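Local structure of HTH marR-type domain-containing protein (Streptococcus agalactiae serotype III, 7DVR) at residues A[14-17]-A[18-22]; A[112-115]-A[116-120]. The protein binds heme as a sensor and, as a MarR-type helix-turn-helix protein, probably binds DNA to regulate transcription. All coordinates share one frame; numbering follows the deposited sequence. Where two conformers were deposited one is given.

Contact 1 (A[14-17]-A[18-22]); sequences QLEK and YLDRY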
ATOM      1  N   GLN A  14      -6.519   4.688   3.688  1.00 49.11           N
ATOM      2  CA  GLN A  14      -6.927   6.032   4.167  1.00 51.19           C
ATOM      3  C   GLN A  14      -7.044   6.922   2.961  1.00 48.87           C
ATOM      4  O   GLN A  14      -8.021   7.613   2.811  1.00 47.92           O
ATOM      5  CB  GLN A  14      -5.925   6.701   5.125  1.00 55.70           C
ATOM      6  CG  GLN A  14      -6.169   8.199   5.383  1.00 59.40           C
ATOM      7  CD  GLN A  14      -7.398   8.476   6.221  1.00 64.78           C
ATOM      8  OE1 GLN A  14      -7.920   7.589   6.901  1.00 67.36           O
ATOM      9  NE2 GLN A  14      -7.883   9.713   6.186  1.00 63.16           N
ATOM     10  N   LEU A  15      -5.989   6.936   2.185  1.00 44.93           N
ATOM     11  CA  LEU A  15      -5.982   7.695   0.952  1.00 42.49           C
ATOM     12  C   LEU A  15      -7.139   7.296   0.041  1.00 38.79           C
ATOM     13  O   LEU A  15      -7.709   8.201  -0.525  1.00 37.66           O
ATOM     14  CB  LEU A  15      -4.640   7.445   0.308  1.00 44.65           C
ATOM     15  CG  LEU A  15      -4.543   7.979  -1.093  1.00 45.71           C
ATOM     16  CD1 LEU A  15      -4.707   9.480  -1.103  1.00 48.20           C
ATOM     17  CD2 LEU A  15      -3.207   7.537  -1.701  1.00 46.69           C
ATOM     18  N   GLU A  16      -7.431   6.017  -0.130  1.00 38.34           N
ATOM     19  CA  GLU A  16      -8.550   5.555  -0.993  1.00 39.13           C
ATOM     20  C   GLU A  16      -9.871   6.169  -0.503  1.00 40.83           C
ATOM     21  O   GLU A  16     -10.663   6.676  -1.296  1.00 38.59           O
ATOM     22  CB  GLU A  16      -8.636   4.039  -0.911  1.00 41.56           C
ATOM     23  CG  GLU A  16      -9.514   3.420  -1.987  1.00 46.53           C
ATOM     24  CD  GLU A  16      -9.491   1.897  -1.996  1.00 47.46           C
ATOM     25  OE1 GLU A  16      -9.294   1.307  -0.892  1.00 50.19           O
ATOM     26  OE2 GLU A  16      -9.734   1.329  -3.058  1.00 52.36           O
ATOM     27  N   LYS A  17     -10.037   6.166   0.809  1.00 40.32           N
ATOM     28  CA  LYS A  17     -11.248   6.719   1.498  1.00 44.87           C
ATOM     29  C   LYS A  17     -11.350   8.225   1.238  1.00 41.11           C
ATOM     30  O   LYS A  17     -12.449   8.723   0.964  1.00 41.48           O
ATOM     31  CB  LYS A  17     -11.047   6.429   2.990  1.00 50.01           C
ATOM     32  CG  LYS A  17     -12.140   6.885   3.949  1.00 59.40           C
ATOM     33  CD  LYS A  17     -11.878   6.391   5.409  1.00 63.65           C
ATOM     34  CE  LYS A  17     -13.002   6.675   6.394  1.00 71.12           C
ATOM     35  NZ  LYS A  17     -12.957   5.801   7.602  1.00 74.38           N
ATOM     36  N   TYR A  18     -10.236   8.930   1.346  1.00 40.28           N
ATOM     37  CA  TYR A  18     -10.132  10.377   1.120  1.00 40.47           C
ATOM     38  C   TYR A  18     -10.525  10.754  -0.301  1.00 36.31           C
ATOM     39  O   TYR A  18     -11.316  11.623  -0.578  1.00 35.70           O
ATOM     40  CB  TYR A  18      -8.706  10.807   1.431  1.00 43.21           C
ATOM     41  CG  TYR A  18      -8.500  12.284   1.351  1.00 47.33           C
ATOM     42  CD1 TYR A  18      -9.053  13.109   2.318  1.00 49.13           C
ATOM     43  CD2 TYR A  18      -7.722  12.862   0.363  1.00 48.06           C
ATOM     44  CE1 TYR A  18      -8.884  14.475   2.272  1.00 51.34           C
ATOM     45  CE2 TYR A  18      -7.562  14.229   0.296  1.00 50.73           C
ATOM     46  CZ  TYR A  18      -8.126  15.031   1.267  1.00 51.59           C
ATOM     47  OH  TYR A  18      -7.998  16.363   1.164  1.00 56.20           O
ATOM     48  N   LEU A  19      -9.935  10.032  -1.256  1.00 34.34           N
ATOM     49  CA  LEU A  19     -10.187  10.299  -2.670  1.00 35.00           C
ATOM     50  C   LEU A  19     -11.611  10.032  -3.031  1.00 34.46           C
ATOM     51  O   LEU A  19     -12.185  10.800  -3.759  1.00 37.53           O
ATOM     52  CB  LEU A  19      -9.241   9.319  -3.357  1.00 39.19           C
ATOM     53  CG  LEU A  19      -9.114   9.336  -4.857  1.00 45.85           C
ATOM     54  CD1 LEU A  19      -9.017  10.753  -5.406  1.00 47.50           C
ATOM     55  CD2 LEU A  19      -7.871   8.508  -5.164  1.00 47.96           C
ATOM     56  N   ASP A  20     -12.172   8.984  -2.504  1.00 37.35           N
ATOM     57  CA  ASP A  20     -13.580   8.630  -2.713  1.00 42.07           C
ATOM     58  C   ASP A  20     -14.501   9.711  -2.148  1.00 42.48           C
ATOM     59  O   ASP A  20     -15.369  10.128  -2.852  1.00 40.49           O
ATOM     60  CB  ASP A  20     -13.908   7.283  -2.088  1.00 47.29           C
ATOM     61  CG  ASP A  20     -13.503   6.103  -2.983  1.00 55.31           C
ATOM     62  OD1 ASP A  20     -13.230   6.327  -4.186  1.00 58.28           O
ATOM     63  OD2 ASP A  20     -13.481   4.960  -2.475  1.00 64.53           O
ATOM     64  N   ARG A  21     -14.260  10.142  -0.931  1.00 42.33           N
ATOM     65  CA  ARG A  21     -15.060  11.230  -0.316  1.00 46.59           C
ATOM     66  C   ARG A  21     -14.931  12.544  -1.088  1.00 43.45           C
ATOM     67  O   ARG A  21     -15.975  13.095  -1.398  1.00 43.16           O
ATOM     68  CB  ARG A  21     -14.700  11.378   1.155  1.00 51.82           C
ATOM     69  CG  ARG A  21     -15.090  10.143   1.954  1.00 59.63           C
ATOM     70  CD  ARG A  21     -14.940  10.302   3.454  1.00 66.99           C
ATOM     71  NE  ARG A  21     -16.050  11.100   3.958  1.00 75.93           N
ATOM     72  CZ  ARG A  21     -17.115  10.628   4.609  1.00 79.08           C
ATOM     73  NH1 ARG A  21     -18.063  11.465   4.994  1.00 82.25           N
ATOM     74  NH2 ARG A  21     -17.230   9.338   4.882  1.00 81.24           N
ATOM     75  N   TYR A  22     -13.712  12.991  -1.404  1.00 41.87           N
ATOM     76  CA  TYR A  22     -13.405  14.207  -2.204  1.00 43.82           C
ATOM     77  C   TYR A  22     -14.100  14.101  -3.573  1.00 42.98           C
ATOM     78  O   TYR A  22     -14.751  15.034  -3.990  1.00 43.03           O
ATOM     79  CB  TYR A  22     -11.875  14.334  -2.364  1.00 45.55           C
ATOM     80  CG  TYR A  22     -11.238  15.704  -2.319  1.00 48.38           C
ATOM     81  CD1 TYR A  22     -11.764  16.791  -2.995  1.00 51.23           C
ATOM     82  CD2 TYR A  22     -10.067  15.905  -1.613  1.00 49.91           C
ATOM     83  CE1 TYR A  22     -11.166  18.045  -2.933  1.00 54.01           C
ATOM     84  CE2 TYR A  22      -9.477  17.156  -1.509  1.00 53.07           C
ATOM     85  CZ  TYR A  22     -10.036  18.236  -2.162  1.00 54.30           C
ATOM     86  OH  TYR A  22      -9.438  19.455  -2.084  1.00 56.00           O
TER
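Q14, L15, E16 and K17 offer their carbonyl oxygens in turn to Y18, L19, D20 and R21, the four N to O hydrogen bonds all measuring 3.0 Å, as expected for regular alpha helix in the middle of helix 4-25. D20 is folded back over this turn: the torsion that sets CG beside its own backbone N (chi1 -82°) brings two oxygens close without a bond, D20 OD2 standing 3.5 Å from E16 O. R21 takes the same first torsion and rests its CG 3.2 Å from K17 O before the chain bends away at CD. K17 runs out fully extended alongside the start of R21, K17 CG lying 4.4 Å from R21 CD, while their charged ends diverge. On another face, Y18 CB packs 3.4 Å from L15 O and the phenol ring extends toward helix 97-117; L15 itself touches the heme. E16 OE2 and D20 OD2, 5.3 Å apart, carry like charges, and the salt bridge of E16 with R9 of the second subunit probably eases their repulsion. The turn is thus held by its main chain, leaving the polar ends of Q14 and E16 to bond to the second subunit, Q14 NE2 to M140 O and E16 to R9.

Contact 2 (A[112-115]-A[116-120]); sequences KLHS and TMLAG. With HEM (protoporphyrin IX containing Fe), chain B.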
ATOM      1  N   LYS A 112      -7.656  21.164  -7.205  1.00 48.33           N
ATOM      2  CA  LYS A 112      -7.936  21.329  -5.753  1.00 48.35           C
ATOM      3  C   LYS A 112      -7.353  20.181  -4.941  1.00 44.91           C
ATOM      4  O   LYS A 112      -6.793  20.413  -3.825  1.00 41.38           O
ATOM      5  CB  LYS A 112      -9.438  21.442  -5.516  1.00 51.52           C
ATOM      6  CG  LYS A 112      -9.989  22.785  -5.944  1.00 58.82           C
ATOM      7  CD  LYS A 112     -11.502  22.879  -5.854  1.00 65.37           C
ATOM      8  CE  LYS A 112     -12.072  24.224  -6.279  1.00 70.34           C
ATOM      9  NZ  LYS A 112     -11.964  25.240  -5.202  1.00 74.78           N
ATOM     10  N   LEU A 113      -7.496  18.959  -5.454  1.00 41.66           N
ATOM     11  CA  LEU A 113      -6.985  17.770  -4.738  1.00 42.32           C
ATOM     12  C   LEU A 113      -5.481  17.888  -4.494  1.00 40.57           C
ATOM     13  O   LEU A 113      -5.071  17.705  -3.383  1.00 39.94           O
ATOM     14  CB  LEU A 113      -7.311  16.508  -5.526  1.00 42.21           C
ATOM     15  CG  LEU A 113      -6.659  15.207  -5.060  1.00 44.01           C
ATOM     16  CD1 LEU A 113      -7.255  14.719  -3.752  1.00 44.24           C
ATOM     17  CD2 LEU A 113      -6.858  14.113  -6.097  1.00 44.00           C
ATOM     18  N   HIS A 114      -4.715  18.082  -5.549  1.00 43.09           N
ATOM     19  CA  HIS A 114      -3.245  18.292  -5.472  1.00 44.29           C
ATOM     20  C   HIS A 114      -2.896  19.496  -4.588  1.00 45.68           C
ATOM     21  O   HIS A 114      -2.105  19.271  -3.660  1.00 45.16           O
ATOM     22  CB  HIS A 114      -2.640  18.340  -6.865  1.00 44.49           C
ATOM     23  CG  HIS A 114      -2.623  17.006  -7.531  1.00 45.53           C
ATOM     24  ND1 HIS A 114      -3.733  16.503  -8.212  1.00 44.71           N
ATOM     25  CD2 HIS A 114      -1.661  16.047  -7.602  1.00 45.39           C
ATOM     26  CE1 HIS A 114      -3.413  15.319  -8.709  1.00 45.52           C
ATOM     27  NE2 HIS A 114      -2.193  15.026  -8.322  1.00 43.98           N
ATOM     28  N   SER A 115      -3.497  20.678  -4.776  1.00 47.70           N
ATOM     29  CA  SER A 115      -3.299  21.833  -3.841  1.00 50.28           C
ATOM     30  C   SER A 115      -3.420  21.366  -2.390  1.00 48.70           C
ATOM     31  O   SER A 115      -2.502  21.612  -1.586  1.00 52.69           O
ATOM     32  CB  SER A 115      -4.250  22.977  -4.078  1.00 52.39           C
ATOM     33  OG  SER A 115      -4.252  23.341  -5.422  1.00 55.58           O
ATOM     34  N   THR A 116      -4.528  20.726  -2.039  1.00 47.02           N
ATOM     35  CA  THR A 116      -4.771  20.213  -0.678  1.00 46.04           C
ATOM     36  C   THR A 116      -3.736  19.193  -0.239  1.00 45.53           C
ATOM     37  O   THR A 116      -3.216  19.272   0.863  1.00 43.87           O
ATOM     38  CB  THR A 116      -6.148  19.563  -0.579  1.00 47.33           C
ATOM     39  OG1 THR A 116      -7.107  20.443  -1.168  1.00 50.31           O
ATOM     40  CG2 THR A 116      -6.497  19.282   0.859  1.00 49.56           C
ATOM     41  N   MET A 117      -3.478  18.187  -1.058  1.00 45.59           N
ATOM     42  CA  MET A 117      -2.588  17.089  -0.647  0.70 46.72           C
ATOM     43  C   MET A 117      -1.134  17.554  -0.520  1.00 46.21           C
ATOM     44  O   MET A 117      -0.332  16.963   0.288  1.00 47.30           O
ATOM     45  CB  MET A 117      -2.625  16.023  -1.734  0.70 47.06           C
ATOM     46  CG  MET A 117      -3.837  15.132  -1.658  0.70 48.10           C
ATOM     47  SD  MET A 117      -3.594  13.716  -2.750  0.70 48.10           S
ATOM     48  CE  MET A 117      -3.534  14.507  -4.350  0.70 49.10           C
ATOM     49  N   LEU A 118      -0.775  18.509  -1.362  1.00 48.54           N
ATOM     50  CA  LEU A 118       0.659  18.814  -1.524  1.00 48.89           C
ATOM     51  C   LEU A 118       0.978  20.093  -0.771  1.00 51.47           C
ATOM     52  O   LEU A 118       2.121  20.571  -0.891  1.00 49.71           O
ATOM     53  CB  LEU A 118       1.054  18.948  -3.002  1.00 50.85           C
ATOM     54  CG  LEU A 118       0.910  17.703  -3.871  1.00 49.49           C
ATOM     55  CD1 LEU A 118       1.373  17.961  -5.316  1.00 51.44           C
ATOM     56  CD2 LEU A 118       1.680  16.549  -3.267  1.00 50.11           C
ATOM     57  N   ALA A 119       0.039  20.612   0.008  1.00 50.90           N
ATOM     58  CA  ALA A 119       0.299  21.827   0.806  1.00 52.42           C
ATOM     59  C   ALA A 119       1.399  21.524   1.821  1.00 51.74           C
ATOM     60  O   ALA A 119       1.307  20.532   2.568  1.00 52.02           O
ATOM     61  CB  ALA A 119      -0.940  22.335   1.474  1.00 53.19           C
ATOM     62  N   GLY A 120       2.417  22.376   1.854  1.00 51.98           N
ATOM     63  CA  GLY A 120       3.496  22.242   2.843  1.00 52.34           C
ATOM     64  C   GLY A 120       4.538  21.242   2.413  1.00 50.30           C
ATOM     65  O   GLY A 120       5.314  20.795   3.271  1.00 52.36           O
TER
HETATM   66  CHA HEM B 201       0.684  15.082 -10.664  1.00 59.00           C
HETATM   67  CHB HEM B 201      -3.227  12.609 -11.656  1.00 49.85           C
HETATM   68  CHC HEM B 201      -3.643  11.631  -7.007  1.00 47.42           C
HETATM   69  CHD HEM B 201       0.682  13.446  -6.211  1.00 54.68           C
HETATM   70  C1A HEM B 201      -0.372  14.524 -11.283  1.00 59.66           C
HETATM   71  C2A HEM B 201      -0.623  14.692 -12.640  1.00 68.96           C
HETATM   72  C3A HEM B 201      -1.725  13.991 -12.915  1.00 63.69           C
HETATM   73  C4A HEM B 201      -2.133  13.382 -11.747  1.00 55.22           C
HETATM   74  CMA HEM B 201      -2.371  13.883 -14.264  1.00 69.90           C
HETATM   75  CAA HEM B 201       0.165  15.510 -13.635  1.00 80.14           C
HETATM   76  CBA HEM B 201      -0.394  16.943 -13.718  1.00 94.95           C
HETATM   77  CGA HEM B 201       0.378  17.799 -14.707  1.00106.92           C
HETATM   78  O1A HEM B 201       0.648  17.345 -15.842  1.00118.06           O
HETATM   79  O2A HEM B 201       0.745  18.964 -14.410  1.00114.77           O
HETATM   80  C1B HEM B 201      -3.655  12.159 -10.436  1.00 45.79           C
HETATM   81  C2B HEM B 201      -4.876  11.494 -10.321  1.00 50.74           C
HETATM   82  C3B HEM B 201      -5.025  11.226  -8.998  1.00 48.43           C
HETATM   83  C4B HEM B 201      -3.842  11.747  -8.345  1.00 43.08           C
HETATM   84  CMB HEM B 201      -5.796  11.157 -11.464  1.00 56.78           C
HETATM   85  CAB HEM B 201      -6.069  10.494  -8.312  1.00 53.51           C
HETATM   86  CBB HEM B 201      -7.004   9.866  -8.984  1.00 61.12           C
HETATM   87  C1C HEM B 201      -2.481  11.988  -6.396  1.00 47.90           C
HETATM   88  C2C HEM B 201      -2.142  11.658  -5.106  1.00 50.14           C
HETATM   89  C3C HEM B 201      -0.895  12.171  -4.878  1.00 51.75           C
HETATM   90  C4C HEM B 201      -0.503  12.820  -6.047  1.00 52.02           C
HETATM   91  CMC HEM B 201      -3.021  10.876  -4.184  1.00 53.70           C
HETATM   92  CAC HEM B 201      -0.121  12.161  -3.649  1.00 54.45           C
HETATM   93  CBC HEM B 201      -0.690  11.867  -2.485  1.00 54.28           C
HETATM   94  C1D HEM B 201       0.993  14.044  -7.398  1.00 54.36           C
HETATM   95  C2D HEM B 201       2.196  14.826  -7.522  1.00 60.39           C
HETATM   96  C3D HEM B 201       2.199  15.296  -8.758  1.00 67.10           C
HETATM   97  C4D HEM B 201       0.987  14.792  -9.371  1.00 57.44           C
HETATM   98  CMD HEM B 201       3.240  15.095  -6.473  1.00 63.21           C
HETATM   99  CAD HEM B 201       3.258  16.173  -9.369  1.00 80.99           C
HETATM  100  CBD HEM B 201       2.704  17.564  -9.738  1.00 92.66           C
HETATM  101  CGD HEM B 201       3.759  18.378 -10.457  1.00101.60           C
HETATM  102  O1D HEM B 201       4.681  18.909  -9.795  1.00111.66           O
HETATM  103  O2D HEM B 201       3.721  18.537 -11.703  1.00113.58           O
HETATM  104  NA  HEM B 201      -1.302  13.715 -10.748  1.00 53.22           N
HETATM  105  NB  HEM B 201      -3.095  12.287  -9.249  1.00 47.75           N
HETATM  106  NC  HEM B 201      -1.486  12.692  -6.932  1.00 48.96           N
HETATM  107  ND  HEM B 201       0.314  14.066  -8.512  1.00 53.37           N
HETATM  108 FE   HEM B 201      -1.292  13.232  -8.844  1.00 47.07          FE
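The carbonyl oxygen of K112 is gripped twice by T116: OG1 donates to K112 O over 2.7 Å and the backbone N over 2.9 Å, the two reaching it from opposite faces of the carbonyl plane. The hydroxyl can do this because T116 OG1 sits beside its own backbone N (chi1 -48°), turned back along the helix, with CG2 on the carbonyl-carbon side. One residue further on, M117 N donates to L113 O at 2.9 Å. The next bond, L118 N to H114 O at 2.8 Å, is bent at the hydrogen (141°), and L118 is where the backbone leaves helical geometry. This is the C-terminal end of helix 97-117, which together with helix 4-25 belongs to the helical region that pairs subunits in MarR-type proteins; here it also supplies a heme ligand. H114 NE2 coordinates the heme iron at 2.1 Å, and the backbone N of M1 from the second subunit provides another ligand to the same iron, so the heme is bound across the dimer. The imidazole meets the porphyrin edge-on, through its NE2, CD2 and CE1 side. Its ND1 is hydrogen-bonded to L110 O, which fixes the rotation of the ring and would probably strengthen NE2 as an electron donor. Tentatively, and in one of two deposited conformers alone, M117 puts its CE methyl over the imidazole face as a CH-pi contact, 4.1 Å from the centroid of the H114 ring and 10° off its normal. L118 reaches the macrocycle beyond the imidazole edge, with its CD1 3.6 Å from the heme methyl CMD. K123, just beyond this turn, hydrogen-bonds to the heme, and N139 of the second subunit donates through ND2 to both M117 O and A119 O.

From the N terminus, the chain first passes contact 1 in the middle of helix 4-25, then runs through the helix-turn-helix region and its small sheet before reaching contact 2 at the end of helix 97-117. The two are in series, neither nested nor crossed, and each closes only a helical turn. Their centres lie 14 Å apart, yet they touch: Y22 OH is 2.7 Å from T116 OG1, a probable hydrogen bond, and Y22 CD2 packs 3.7 Å from L113 CD1, while Y18 OH lies against T116 CG2. Two tyrosines thus tie the first helix to the heme-bearing one. Both contacts border the second subunit and contribute to the same heme pocket.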